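Local structure of phosphatidylserine synthase (Haemophilus influenzae, 3HSI) at residues L22-A26 against E27-F31; Y170-D173 against R174-K177; N257-N260 against Q261-D265; D312-I315 against P316-Q319. The protein belongs to the phospholipase D superfamily and carries two phospholipase D-like regions in one chain. All coordinates share one frame; numbering follows the deposited sequence.

Contact 1: L22-A26 against E27-F31; sequences LALQA and EQIEF
Leu-24 is where the 22-26 segment first packs firmly on 27-31. Its CD2 stands 3.4 Å from Ile-29 CG1, closer than two carbons usually lie, while its CD1 meets Ile-29 CD1 at 3.8 Å; the two side chains cross at about a right angle. At Gln-25 both backbone polar atoms are used by Gln-28. Gln-25 N donates to Gln-28 OE1 over 2.7 Å (N-H...O 150°), and Gln-28 N returns a bond of 3.0 Å to Gln-25 O, arriving from above the carbonyl plane. The reach of OE1 follows from the shape of Gln-28, whose CG is anti to its own carbonyl carbon (chi1 -66°) and whose chain stays extended beyond it. Ala-26 closes a second three-residue step: Ile-29 N lies 3.2 Å from Ala-26 O, with a fairly straight N-H...O angle of 161°. These i to i+3 bonds mark a short 3-10 turn between two strands. Before it, the backbones of Leu-22 and Leu-24 hydrogen-bond to Val-246, in strand 245-252, and to Leu-244 just before that strand; from Gln-28, within the turn, onward, Gln-28 and Glu-30 pair with Thr-179 and Lys-177 of strand 171-179. The turn thus carries the chain between two mixed sheets, with Ile-178 touching Leu-24 and Ile-29.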
loop_
_atom_site.group_PDB
_atom_site.type_symbol
_atom_site.label_atom_id
_atom_site.label_comp_id
_atom_site.label_asym_id
_atom_site.label_seq_id
_atom_site.Cartn_x
_atom_site.Cartn_y
_atom_site.Cartn_z
ATOM N N LEU C 22 -25.925 -22.713 0.628
ATOM C CA LEU C 22 -26.583 -23.538 -0.359
ATOM C C LEU C 22 -26.299 -25.009 -0.040
ATOM O O LEU C 22 -25.144 -25.408 0.186
ATOM C CB LEU C 22 -26.029 -23.140 -1.727
ATOM C CG LEU C 22 -26.142 -24.038 -2.951
ATOM C CD1 LEU C 22 -27.596 -24.260 -3.398
ATOM C CD2 LEU C 22 -25.313 -23.382 -4.079
ATOM N N ALA C 23 -27.353 -25.806 -0.028
ATOM C CA ALA C 23 -27.281 -27.218 0.346
ATOM C C ALA C 23 -26.433 -28.025 -0.622
ATOM O O ALA C 23 -26.499 -27.835 -1.832
ATOM C CB ALA C 23 -28.683 -27.808 0.476
ATOM N N LEU C 24 -25.624 -28.920 -0.088
ATOM C CA LEU C 24 -24.642 -29.634 -0.888
ATOM C C LEU C 24 -24.633 -31.101 -0.484
ATOM O O LEU C 24 -24.371 -31.398 0.675
ATOM C CB LEU C 24 -23.287 -29.040 -0.540
ATOM C CG LEU C 24 -22.211 -28.610 -1.508
ATOM C CD1 LEU C 24 -21.058 -28.194 -0.622
ATOM C CD2 LEU C 24 -21.792 -29.753 -2.378
ATOM N N GLN C 25 -24.912 -32.038 -1.386
ATOM C CA GLN C 25 -24.770 -33.443 -0.992
ATOM C C GLN C 25 -23.305 -33.832 -0.867
ATOM O O GLN C 25 -22.441 -33.256 -1.544
ATOM C CB GLN C 25 -25.566 -34.356 -1.905
ATOM C CG GLN C 25 -26.967 -33.821 -2.082
ATOM C CD GLN C 25 -27.976 -34.898 -2.094
ATOM O OE1 GLN C 25 -27.874 -35.838 -2.888
ATOM N NE2 GLN C 25 -28.977 -34.798 -1.209
ATOM N N ALA C 26 -23.017 -34.761 0.039
ATOM C CA ALA C 26 -21.638 -35.185 0.313
ATOM C C ALA C 26 -21.000 -35.830 -0.917
ATOM O O ALA C 26 -19.792 -35.677 -1.181
ATOM C CB ALA C 26 -21.598 -36.154 1.521
ATOM N N GLU C 27 -21.838 -36.545 -1.665
ATOM C CA GLU C 27 -21.450 -37.174 -2.901
ATOM C C GLU C 27 -21.084 -36.145 -3.971
ATOM O O GLU C 27 -20.420 -36.480 -4.941
ATOM C CB GLU C 27 -22.618 -37.994 -3.421
ATOM C CG GLU C 27 -23.659 -37.098 -4.036
ATOM C CD GLU C 27 -24.868 -37.824 -4.551
ATOM O OE1 GLU C 27 -24.819 -39.072 -4.704
ATOM O OE2 GLU C 27 -25.878 -37.122 -4.815
ATOM N N GLN C 28 -21.536 -34.905 -3.825
ATOM C CA GLN C 28 -21.258 -33.899 -4.846
ATOM C C GLN C 28 -19.875 -33.293 -4.671
ATOM O O GLN C 28 -19.462 -32.520 -5.512
ATOM C CB GLN C 28 -22.295 -32.770 -4.839
ATOM C CG GLN C 28 -23.714 -33.162 -5.233
ATOM C CD GLN C 28 -24.702 -31.999 -5.056
ATOM O OE1 GLN C 28 -24.834 -31.403 -3.961
ATOM N NE2 GLN C 28 -25.394 -31.663 -6.141
ATOM N N ILE C 29 -19.178 -33.630 -3.583
ATOM C CA ILE C 29 -17.829 -33.082 -3.329
ATOM C C ILE C 29 -16.784 -34.181 -3.282
ATOM O O ILE C 29 -16.999 -35.206 -2.644
ATOM C CB ILE C 29 -17.723 -32.309 -1.963
ATOM C CG1 ILE C 29 -18.948 -31.474 -1.728
ATOM C CG2 ILE C 29 -16.501 -31.377 -1.941
ATOM C CD1 ILE C 29 -19.588 -31.725 -0.384
ATOM N N GLU C 30 -15.651 -33.940 -3.939
ATOM C CA GLU C 30 -14.445 -34.784 -3.826
ATOM C C GLU C 30 -13.234 -33.908 -3.516
ATOM O O GLU C 30 -13.022 -32.887 -4.172
ATOM C CB GLU C 30 -14.159 -35.542 -5.123
ATOM C CG GLU C 30 -15.278 -36.472 -5.554
ATOM C CD GLU C 30 -14.976 -37.191 -6.864
ATOM O OE1 GLU C 30 -13.784 -37.262 -7.260
ATOM O OE2 GLU C 30 -15.938 -37.698 -7.494
ATOM N N PHE C 31 -12.448 -34.311 -2.527
ATOM C CA PHE C 31 -11.123 -33.730 -2.269
ATOM C C PHE C 31 -10.135 -34.622 -3.043
ATOM O O PHE C 31 -10.026 -35.797 -2.735
ATOM C CB PHE C 31 -10.781 -33.792 -0.773
ATOM C CG PHE C 31 -11.665 -32.949 0.101
ATOM C CD1 PHE C 31 -12.797 -33.488 0.699
ATOM C CD2 PHE C 31 -11.359 -31.600 0.338
ATOM C CE1 PHE C 31 -13.624 -32.715 1.507
ATOM C CE2 PHE C 31 -12.186 -30.805 1.138
ATOM C CZ PHE C 31 -13.324 -31.370 1.724
#

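Contact 2: Y170-D173 against R174-K177; sequences YRYD and RYQK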
loop_
_atom_site.group_PDB
_atom_site.type_symbol
_atom_site.label_atom_id
_atom_site.label_comp_id
_atom_site.label_asym_id
_atom_site.label_seq_id
_atom_site.Cartn_x
_atom_site.Cartn_y
_atom_site.Cartn_z
ATOM N N TYR C 170 6.895 -31.162 -8.138
ATOM C CA TYR C 170 5.575 -30.606 -7.972
ATOM C C TYR C 170 5.562 -29.539 -6.874
ATOM O O TYR C 170 6.505 -29.403 -6.053
ATOM C CB TYR C 170 4.502 -31.699 -7.718
ATOM C CG TYR C 170 4.683 -32.378 -6.396
ATOM C CD1 TYR C 170 3.975 -31.933 -5.268
ATOM C CD2 TYR C 170 5.596 -33.455 -6.248
ATOM C CE1 TYR C 170 4.157 -32.532 -4.021
ATOM C CE2 TYR C 170 5.769 -34.073 -5.007
ATOM C CZ TYR C 170 5.042 -33.594 -3.890
ATOM O OH TYR C 170 5.200 -34.159 -2.640
ATOM N N ARG C 171 4.486 -28.766 -6.923
ATOM C CA ARG C 171 4.157 -27.722 -5.978
ATOM C C ARG C 171 2.776 -28.120 -5.439
ATOM O O ARG C 171 1.798 -28.194 -6.207
ATOM C CB ARG C 171 4.101 -26.378 -6.711
ATOM C CG ARG C 171 3.899 -25.163 -5.829
ATOM C CD ARG C 171 4.381 -23.950 -6.541
ATOM N NE ARG C 171 4.092 -22.722 -5.815
ATOM C CZ ARG C 171 4.749 -22.344 -4.719
ATOM N NH1 ARG C 171 5.715 -23.117 -4.221
ATOM N NH2 ARG C 171 4.463 -21.187 -4.126
ATOM N N TYR C 172 2.726 -28.410 -4.138
ATOM C CA TYR C 172 1.570 -29.036 -3.470
ATOM C C TYR C 172 0.486 -28.014 -3.192
ATOM O O TYR C 172 0.756 -26.925 -2.656
ATOM C CB TYR C 172 2.029 -29.696 -2.169
ATOM C CG TYR C 172 1.133 -30.764 -1.547
ATOM C CD1 TYR C 172 0.317 -31.596 -2.329
ATOM C CD2 TYR C 172 1.155 -30.977 -0.156
ATOM C CE1 TYR C 172 -0.478 -32.600 -1.745
ATOM C CE2 TYR C 172 0.378 -31.966 0.442
ATOM C CZ TYR C 172 -0.433 -32.779 -0.359
ATOM O OH TYR C 172 -1.181 -33.757 0.237
ATOM N N ASP C 173 -0.737 -28.328 -3.607
ATOM C CA ASP C 173 -1.868 -27.490 -3.259
ATOM C C ASP C 173 -3.025 -28.404 -2.818
ATOM O O ASP C 173 -2.848 -29.648 -2.663
ATOM C CB ASP C 173 -2.247 -26.579 -4.466
ATOM C CG ASP C 173 -2.771 -25.197 -4.040
ATOM O OD1 ASP C 173 -3.836 -25.147 -3.414
ATOM O OD2 ASP C 173 -2.136 -24.157 -4.328
ATOM N N ARG C 174 -4.201 -27.802 -2.609
ATOM C CA ARG C 174 -5.414 -28.564 -2.347
ATOM C C ARG C 174 -6.375 -28.417 -3.495
ATOM O O ARG C 174 -6.351 -27.414 -4.177
ATOM C CB ARG C 174 -6.093 -28.070 -1.085
ATOM C CG ARG C 174 -5.411 -28.501 0.163
ATOM C CD ARG C 174 -6.063 -27.828 1.340
ATOM N NE ARG C 174 -7.369 -28.397 1.656
ATOM C CZ ARG C 174 -8.349 -27.727 2.259
ATOM N NH1 ARG C 174 -8.192 -26.453 2.590
ATOM N NH2 ARG C 174 -9.479 -28.341 2.562
ATOM N N TYR C 175 -7.215 -29.430 -3.727
ATOM C CA TYR C 175 -8.071 -29.431 -4.913
ATOM C C TYR C 175 -9.416 -30.007 -4.544
ATOM O O TYR C 175 -9.492 -31.130 -4.033
ATOM C CB TYR C 175 -7.439 -30.280 -6.053
ATOM C CG TYR C 175 -5.923 -30.233 -6.043
ATOM C CD1 TYR C 175 -5.227 -29.256 -6.749
ATOM C CD2 TYR C 175 -5.192 -31.127 -5.270
ATOM C CE1 TYR C 175 -3.842 -29.211 -6.733
ATOM C CE2 TYR C 175 -3.800 -31.078 -5.228
ATOM C CZ TYR C 175 -3.134 -30.119 -5.945
ATOM O OH TYR C 175 -1.761 -30.078 -5.864
ATOM N N GLN C 176 -10.477 -29.246 -4.799
ATOM C CA GLN C 176 -11.816 -29.735 -4.532
ATOM C C GLN C 176 -12.684 -29.663 -5.769
ATOM O O GLN C 176 -12.781 -28.623 -6.426
ATOM C CB GLN C 176 -12.474 -28.983 -3.391
ATOM C CG GLN C 176 -11.807 -29.225 -2.083
ATOM C CD GLN C 176 -10.605 -28.334 -1.903
ATOM O OE1 GLN C 176 -10.538 -27.248 -2.484
ATOM N NE2 GLN C 176 -9.639 -28.785 -1.110
ATOM N N LYS C 177 -13.315 -30.784 -6.067
ATOM C CA LYS C 177 -14.256 -30.867 -7.162
ATOM C C LYS C 177 -15.691 -30.894 -6.611
ATOM O O LYS C 177 -16.040 -31.750 -5.789
ATOM C CB LYS C 177 -13.970 -32.116 -8.023
ATOM C CG LYS C 177 -14.446 -31.943 -9.448
ATOM C CD LYS C 177 -15.109 -33.160 -9.988
ATOM C CE LYS C 177 -14.228 -34.339 -9.989
ATOM N NZ LYS C 177 -14.840 -35.354 -10.888
HETATM O O HOH W 1 -0.528 -28.343 -7.412
#
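Tyr-175 reaches back along its own strand to Asp-173, and this is the tight part of the contact. Its OH accepts a bond of 3.0 Å from Asp-173 N (N-H...O 149°). Asp-173 C rides 3.5 Å above the plane of the tyrosine ring, offset toward the rim, and Asp-173 O is 3.1 Å from CE2 of Tyr-175. With Tyr-175 CG roughly anti to its carbonyl carbon (chi1 -32°, off the staggered position), the ring lies back over the peptide joining Asp-173 to Arg-174, and it also stacks with Phe-38. Asp-173 makes a further local bond: its OD1, through the anti lone pair, accepts Arg-174 N at 2.8 Å. The looser part is the Tyr-172 ring, which comes no nearer to Tyr-175 OH than 4.4 Å, at CD1. A water in the plane of the Tyr-175 ring forms a short bridge on the hydroxyl side, accepting from the phenol OH at 2.6 Å and donating to Arg-171 O at the same length. The guanidinium of Arg-174 goes to Glu-411. With OD1 held by the backbone, Asp-173 gives OD2 to His-364 ND1. His-364 opens a His-Leu-Lys sequence matching the HxK signature of the phospholipase D superfamily, so this break in strand 171-179 presents an acidic partner to a signature histidine.

Contact 3: N257-N260 against Q261-D265; sequences NELN and QVIED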
loop_
_atom_site.group_PDB
_atom_site.type_symbol
_atom_site.label_atom_id
_atom_site.label_comp_id
_atom_site.label_asym_id
_atom_site.label_seq_id
_atom_site.Cartn_x
_atom_site.Cartn_y
_atom_site.Cartn_z
ATOM N N ASN C 257 -14.508 -6.012 3.715
ATOM C CA ASN C 257 -14.035 -7.241 3.091
ATOM C C ASN C 257 -14.701 -8.451 3.735
ATOM O O ASN C 257 -14.306 -8.882 4.831
ATOM C CB ASN C 257 -12.498 -7.331 3.220
ATOM C CG ASN C 257 -11.895 -8.447 2.422
ATOM O OD1 ASN C 257 -12.391 -9.602 2.432
ATOM N ND2 ASN C 257 -10.760 -8.141 1.748
ATOM N N GLU C 258 -15.700 -9.005 3.053
ATOM C CA GLU C 258 -16.455 -10.107 3.627
ATOM C C GLU C 258 -15.618 -11.363 3.924
ATOM O O GLU C 258 -15.732 -11.945 5.001
ATOM C CB GLU C 258 -17.666 -10.494 2.760
ATOM C CG GLU C 258 -18.495 -11.573 3.481
ATOM C CD GLU C 258 -19.890 -11.767 2.926
ATOM O OE1 GLU C 258 -20.016 -12.043 1.704
ATOM O OE2 GLU C 258 -20.855 -11.679 3.731
ATOM N N LEU C 259 -14.789 -11.771 2.967
ATOM C CA LEU C 259 -13.925 -12.916 3.149
ATOM C C LEU C 259 -13.059 -12.782 4.391
ATOM O O LEU C 259 -13.045 -13.670 5.230
ATOM C CB LEU C 259 -13.056 -13.153 1.912
ATOM C CG LEU C 259 -12.134 -14.381 2.005
ATOM C CD1 LEU C 259 -12.889 -15.716 2.241
ATOM C CD2 LEU C 259 -11.233 -14.463 0.767
ATOM N N ASN C 260 -12.360 -11.655 4.515
ATOM C CA ASN C 260 -11.563 -11.441 5.705
ATOM C C ASN C 260 -12.335 -11.342 7.004
ATOM O O ASN C 260 -11.883 -11.857 8.010
ATOM C CB ASN C 260 -10.606 -10.276 5.495
ATOM C CG ASN C 260 -9.635 -10.580 4.372
ATOM O OD1 ASN C 260 -9.461 -11.740 3.999
ATOM N ND2 ASN C 260 -9.028 -9.575 3.825
ATOM N N GLN C 261 -13.499 -10.706 6.971
ATOM C CA GLN C 261 -14.392 -10.689 8.132
ATOM C C GLN C 261 -14.784 -12.114 8.524
ATOM O O GLN C 261 -14.753 -12.451 9.699
ATOM C CB GLN C 261 -15.646 -9.833 7.859
ATOM C CG GLN C 261 -15.484 -8.369 8.227
ATOM C CD GLN C 261 -16.420 -7.425 7.433
ATOM O OE1 GLN C 261 -17.466 -7.844 6.916
ATOM N NE2 GLN C 261 -16.025 -6.152 7.322
ATOM N N VAL C 262 -15.131 -12.953 7.542
ATOM C CA VAL C 262 -15.429 -14.358 7.822
ATOM C C VAL C 262 -14.252 -15.139 8.424
ATOM O O VAL C 262 -14.393 -15.835 9.423
ATOM C CB VAL C 262 -16.027 -15.084 6.575
ATOM C CG1 VAL C 262 -16.000 -16.596 6.764
ATOM C CG2 VAL C 262 -17.468 -14.598 6.334
ATOM N N ILE C 263 -13.072 -15.016 7.846
ATOM C CA ILE C 263 -11.894 -15.647 8.452
ATOM C C ILE C 263 -11.645 -15.197 9.918
ATOM O O ILE C 263 -11.466 -16.036 10.838
ATOM C CB ILE C 263 -10.649 -15.445 7.536
ATOM C CG1 ILE C 263 -10.939 -16.084 6.160
ATOM C CG2 ILE C 263 -9.372 -15.991 8.208
ATOM C CD1 ILE C 263 -10.022 -15.607 4.972
ATOM N N GLU C 264 -11.662 -13.883 10.147
ATOM C CA GLU C 264 -11.470 -13.357 11.496
ATOM C C GLU C 264 -12.517 -13.949 12.431
ATOM O O GLU C 264 -12.199 -14.360 13.538
ATOM C CB GLU C 264 -11.527 -11.814 11.517
ATOM C CG GLU C 264 -10.424 -11.176 10.645
ATOM C CD GLU C 264 -10.468 -9.651 10.591
ATOM O OE1 GLU C 264 -11.167 -9.056 11.431
ATOM O OE2 GLU C 264 -9.797 -9.039 9.714
ATOM N N ASP C 265 -13.756 -14.019 11.970
ATOM C CA ASP C 265 -14.825 -14.564 12.791
ATOM C C ASP C 265 -14.731 -16.088 12.992
ATOM O O ASP C 265 -15.132 -16.599 14.035
ATOM C CB ASP C 265 -16.205 -14.158 12.231
ATOM C CG ASP C 265 -16.480 -12.642 12.386
ATOM O OD1 ASP C 265 -15.766 -11.966 13.187
ATOM O OD2 ASP C 265 -17.402 -12.117 11.720
#
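Asn-257 to Asp-265 form the capped first turns of helix 258-268, a local contact in which residues three and four apart meet round the helix. Four backbone bonds of the alpha-helical i to i+4 kind establish it. Gln-261 N to Asn-257 O is 2.9 Å and Val-262 N to Glu-258 O 2.8 Å; the pairs Ile-263 with Leu-259 and Glu-264 with Asn-260 continue the series, and all four N-H groups point nearly straight at their acceptors. Asn-257 is the N-cap. Its OD1 takes Asn-260 N at 2.9 Å in an almost linear bond (178°), although the donor stands above the amide plane. Because CG is anti to the backbone N (chi1 -171°), the amide folds over the helix start, and Gly-253 O holds its ND2. In the mixed sheet of this phospholipase D-like alpha/beta fold, strands 245-252 and 391-398 lie against the helix: Leu-249 is touched by Glu-258, Leu-259 and Val-262, and Leu-396 by Val-262. On the buried side, Leu-259 CG meets Ile-263 CD1 at 3.8 Å. Glu-264 leans back over the preceding turn, its CG 3.1 Å from Asn-260 O, and the extended chain beyond carries the carboxylate to two partners, OE2 to Trp-387 NE1 and OE1 in a salt bridge to Arg-216 of the second subunit.

Contact 4: D312-I315 against P316-Q319; sequences DFYI and PPEQ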
loop_
_atom_site.group_PDB
_atom_site.type_symbol
_atom_site.label_atom_id
_atom_site.label_comp_id
_atom_site.label_asym_id
_atom_site.label_seq_id
_atom_site.Cartn_x
_atom_site.Cartn_y
_atom_site.Cartn_z
ATOM N N ASP C 312 9.360 -21.777 -2.740
ATOM C CA ASP C 312 9.957 -21.662 -4.092
ATOM C C ASP C 312 11.044 -20.562 -4.305
ATOM O O ASP C 312 11.645 -20.470 -5.394
ATOM C CB ASP C 312 8.894 -21.612 -5.184
ATOM C CG ASP C 312 7.939 -20.458 -5.013
ATOM O OD1 ASP C 312 7.288 -20.367 -3.941
ATOM O OD2 ASP C 312 7.830 -19.642 -5.961
ATOM N N PHE C 313 11.281 -19.728 -3.289
ATOM C CA PHE C 313 12.393 -18.762 -3.335
ATOM C C PHE C 313 13.661 -19.329 -2.750
ATOM O O PHE C 313 14.709 -18.689 -2.819
ATOM C CB PHE C 313 12.045 -17.482 -2.585
ATOM C CG PHE C 313 10.979 -16.677 -3.247
ATOM C CD1 PHE C 313 11.289 -15.839 -4.309
ATOM C CD2 PHE C 313 9.664 -16.745 -2.807
ATOM C CE1 PHE C 313 10.309 -15.077 -4.923
ATOM C CE2 PHE C 313 8.668 -15.985 -3.424
ATOM C CZ PHE C 313 8.998 -15.153 -4.486
ATOM N N TYR C 314 13.560 -20.514 -2.143
ATOM C CA TYR C 314 14.723 -21.186 -1.580
ATOM C C TYR C 314 15.772 -21.422 -2.672
ATOM O O TYR C 314 15.428 -21.830 -3.769
ATOM C CB TYR C 314 14.333 -22.499 -0.865
ATOM C CG TYR C 314 15.522 -23.192 -0.227
ATOM C CD1 TYR C 314 16.123 -24.301 -0.838
ATOM C CD2 TYR C 314 16.088 -22.714 0.955
ATOM C CE1 TYR C 314 17.243 -24.942 -0.264
ATOM C CE2 TYR C 314 17.211 -23.361 1.540
ATOM C CZ TYR C 314 17.769 -24.471 0.909
ATOM O OH TYR C 314 18.874 -25.114 1.461
ATOM N N ILE C 315 17.035 -21.116 -2.389
ATOM C CA ILE C 315 18.128 -21.455 -3.292
ATOM C C ILE C 315 19.106 -22.349 -2.544
ATOM O O ILE C 315 19.675 -21.922 -1.548
ATOM C CB ILE C 315 18.943 -20.225 -3.797
ATOM C CG1 ILE C 315 18.049 -19.132 -4.362
ATOM C CG2 ILE C 315 19.952 -20.657 -4.865
ATOM C CD1 ILE C 315 18.733 -17.785 -4.365
ATOM N N PRO C 316 19.321 -23.582 -3.038
ATOM C CA PRO C 316 20.320 -24.459 -2.422
ATOM C C PRO C 316 21.619 -23.696 -2.203
ATOM O O PRO C 316 22.057 -22.988 -3.097
ATOM C CB PRO C 316 20.519 -25.553 -3.471
ATOM C CG PRO C 316 19.219 -25.584 -4.238
ATOM C CD PRO C 316 18.723 -24.172 -4.255
ATOM N N PRO C 317 22.211 -23.811 -1.005
ATOM C CA PRO C 317 23.330 -22.935 -0.630
ATOM C C PRO C 317 24.602 -23.093 -1.490
ATOM O O PRO C 317 25.477 -22.216 -1.464
ATOM C CB PRO C 317 23.607 -23.312 0.832
ATOM C CG PRO C 317 22.380 -24.049 1.292
ATOM C CD PRO C 317 21.856 -24.745 0.077
ATOM N N GLU C 318 24.690 -24.193 -2.240
ATOM C CA GLU C 318 25.785 -24.423 -3.192
ATOM C C GLU C 318 25.629 -23.548 -4.435
ATOM O O GLU C 318 26.619 -23.212 -5.088
ATOM C CB GLU C 318 25.858 -25.909 -3.593
ATOM N N GLN C 319 24.382 -23.205 -4.766
ATOM C CA GLN C 319 24.084 -22.380 -5.926
ATOM C C GLN C 319 24.383 -20.926 -5.614
ATOM O O GLN C 319 24.540 -20.573 -4.433
ATOM C CB GLN C 319 22.626 -22.548 -6.331
ATOM C CG GLN C 319 22.300 -23.948 -6.761
ATOM C CD GLN C 319 21.145 -24.004 -7.730
ATOM O OE1 GLN C 319 19.981 -23.874 -7.349
ATOM N NE2 GLN C 319 21.465 -24.220 -9.004
#
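Ile-315, Pro-316 and Tyr-314 bury the most surface in this loop contact. Ile-315 uses its CG2 branch, which touches Pro-316 CD at 3.8 Å and Gln-319 CB at 3.6 Å. That methyl is placed by a first torsion of -51°, which sets CG2 anti to the backbone N while CG1 stands beside it. Pro-316 is met by Ile-315 on its CD and by the ring of Tyr-314 near its nitrogen, Tyr-314 CE1 lying 3.7 Å from Pro-316 N. With Tyr-314 CG anti to the backbone N (chi1 -178°) and hence beside the carbonyl carbon, the ring points forward along the chain, passes Pro-316 and brings its OH to 3.3 Å from Pro-317 CD; both prolines approach the ring obliquely. Tyr-314 is also touched from helix 327-341, by Pro-328 and Tyr-329. Past the prolines the backbone closes a type I beta turn from Pro-316 to Gln-319, with Gln-319 N bonded to Pro-316 O at 2.9 Å. Neither proline nitrogen carries a hydrogen, which leaves Ile-315 O, 3.2 Å from Pro-317 N, without a donor there. The contact between 312-315 and 316-319 thus rests on apolar carbons, the stiffness of two prolines and the turn that follows them, at the protein surface.

Along the chain the four contacts come in numerical order. Contacts 1 and 2, with centres 18 Å apart, meet directly: strands 29-31 and 171-179 are antiparallel neighbours in one mixed sheet, where Phe-31 packs on Gln-176 and Arg-174. Contact 2 also touches contact 4 through the salt bridge from Arg-171 NH2 to Asp-312 OD1, although their centres are 24 Å apart. Contact 3 touches none of the others; its helix packs on strands 245-252 and 391-398 of the second mixed sheet, the one that strand 22-23 of contact 1 joins. Contacts 1 and 4 lie on opposite sides of the chain's centre, with centres 41 Å apart, leaving buried contact 2 as the link between the inter-sheet turn and the outer loop.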